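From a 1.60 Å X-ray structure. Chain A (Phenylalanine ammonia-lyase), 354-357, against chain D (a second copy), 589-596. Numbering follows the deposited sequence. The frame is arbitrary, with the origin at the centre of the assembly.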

# COMPACT_ATOMS: atom_id res chain seq x y z
N ASP A 354 -43.96 7.60 3.40
CA ASP A 354 -44.05 7.04 4.76
C ASP A 354 -43.91 5.50 4.81
O ASP A 354 -44.43 4.83 5.73
CB ASP A 354 -45.35 7.52 5.47
CG ASP A 354 -46.62 6.93 4.91
OD1 ASP A 354 -46.58 6.17 3.90
OD2 ASP A 354 -47.69 7.25 5.50
N GLU A 355 -43.22 4.94 3.82
CA GLU A 355 -42.87 3.52 3.79
C GLU A 355 -41.41 3.26 3.48
O GLU A 355 -41.02 2.12 3.26
CB GLU A 355 -43.76 2.80 2.79
CG GLU A 355 -45.22 2.89 3.14
CD GLU A 355 -46.11 2.23 2.11
OE1 GLU A 355 -45.56 1.63 1.15
OE2 GLU A 355 -47.34 2.33 2.28
N GLY A 356 -40.60 4.31 3.47
CA GLY A 356 -39.18 4.17 3.24
C GLY A 356 -38.83 3.63 1.87
O GLY A 356 -37.82 2.95 1.72
N ILE A 357 -39.66 3.95 0.87
CA ILE A 357 -39.41 3.48 -0.49
C ILE A 357 -38.26 4.27 -1.12
O ILE A 357 -38.22 5.49 -1.05
CB ILE A 357 -40.68 3.58 -1.38
CG1 ILE A 357 -41.67 2.49 -0.98
CG2 ILE A 357 -40.33 3.45 -2.87
CD1 ILE A 357 -43.06 2.68 -1.57
N ASN D 589 -40.18 -2.55 8.58
CA ASN D 589 -39.54 -1.78 9.64
C ASN D 589 -39.16 -0.35 9.21
O ASN D 589 -38.68 0.44 10.05
CB ASN D 589 -38.35 -2.56 10.24
CG ASN D 589 -37.40 -3.13 9.20
OD1 ASN D 589 -37.78 -3.33 8.04
ND2 ASN D 589 -36.14 -3.45 9.63
N SER D 590 -39.32 -0.04 7.90
CA SER D 590 -39.16 1.34 7.38
C SER D 590 -40.46 2.11 7.25
O SER D 590 -40.47 3.32 6.92
CB SER D 590 -38.42 1.33 6.05
OG SER D 590 -37.07 0.86 6.20
N TYR D 591 -41.58 1.46 7.48
CA TYR D 591 -42.87 2.15 7.44
C TYR D 591 -43.14 2.95 8.70
O TYR D 591 -42.81 2.54 9.82
CB TYR D 591 -44.04 1.16 7.35
CG TYR D 591 -44.30 0.42 6.05
CD1 TYR D 591 -43.26 -0.06 5.24
CD2 TYR D 591 -45.63 0.20 5.62
CE1 TYR D 591 -43.53 -0.74 4.06
CE2 TYR D 591 -45.90 -0.49 4.47
CZ TYR D 591 -44.86 -0.95 3.70
OH TYR D 591 -45.18 -1.62 2.56
N ASP D 592 -43.90 4.03 8.52
CA ASP D 592 -44.48 4.74 9.65
C ASP D 592 -45.53 3.87 10.38
O ASP D 592 -46.10 2.96 9.83
CB ASP D 592 -45.04 6.07 9.19
CG ASP D 592 -43.97 7.12 8.96
OD1 ASP D 592 -42.75 6.84 9.08
OD2 ASP D 592 -44.39 8.28 8.66
N LEU D 593 -45.74 4.15 11.66
CA LEU D 593 -46.50 3.27 12.51
C LEU D 593 -47.89 2.93 11.99
O LEU D 593 -48.27 1.76 11.95
CB LEU D 593 -46.60 3.85 13.92
CG LEU D 593 -47.34 2.97 14.91
CD1 LEU D 593 -46.54 1.76 15.26
CD2 LEU D 593 -47.65 3.78 16.16
N VAL D 594 -48.66 3.96 11.63
CA VAL D 594 -50.04 3.73 11.22
C VAL D 594 -50.13 2.86 9.95
O VAL D 594 -50.79 1.81 9.96
CB VAL D 594 -50.80 5.09 11.12
CG1 VAL D 594 -52.23 4.90 10.60
CG2 VAL D 594 -50.85 5.73 12.50
N PRO D 595 -49.49 3.28 8.85
CA PRO D 595 -49.56 2.39 7.66
C PRO D 595 -48.94 1.03 7.88
O PRO D 595 -49.38 0.05 7.26
CB PRO D 595 -48.82 3.17 6.57
CG PRO D 595 -47.97 4.18 7.32
CD PRO D 595 -48.74 4.52 8.57
N ARG D 596 -47.94 0.92 8.75
CA ARG D 596 -47.33 -0.35 9.02
C ARG D 596 -48.34 -1.37 9.55
O ARG D 596 -48.41 -2.50 9.11
CB ARG D 596 -46.22 -0.22 10.03
CG ARG D 596 -45.42 -1.51 10.17
CD ARG D 596 -44.23 -1.33 11.09
NE ARG D 596 -43.36 -2.48 11.06
CZ ARG D 596 -42.34 -2.68 11.89
NH1 ARG D 596 -42.08 -1.80 12.83
NH2 ARG D 596 -41.59 -3.76 11.77

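How do the two backbones meet? Neither stretch forms a strand, yet they run past each other in opposite directions, Glu355(A) CA lying 3.9 Å from Tyr591(D) CA. The one hydrogen bond between them is nearly straight: Asp592(D) N donates to Asp354(A) O over 3.0 Å. The same carbonyl oxygen also receives a CA-H...O contact, with Tyr591(D) CA 3.5 Å from Asp354(A) O.

Why does glycine suit the place of Gly356(A)? Gly356(A) has a positive phi, which favours glycine, and a CB here would point toward chain D and clash with Ser590(D) CB. Ser590(D), small and with its CA-to-CB bond pointing toward chain A, suits this close passage.

What does Glu355(A) offer the tyrosine? Its m, t conformation lays the aliphatic part of the chain over one face of the Tyr591(D) ring, with Glu355(A) CG 3.6 Å from the ring centroid in a CH-pi contact. The flat ring accepts a methylene; Glu355(A) CD also lies over that face, and Glu355(A) OE1 comes 3.6 Å from Tyr591(D) OH.

How do the acidic side chains fit together? Asp592(D), just before a helix, has its CA-to-CB bond pointing toward chain A, and Asp592(D) OD2 packs 3.4 Å from Asp354(A) CB; both its carboxylate oxygens are satisfied elsewhere in the structure. Pro595(D) adds a compact nonpolar surface, its CG 3.6 Å from Asp354(A) OD2. Altogether 317 Å² is buried between the stretches, both sides summed.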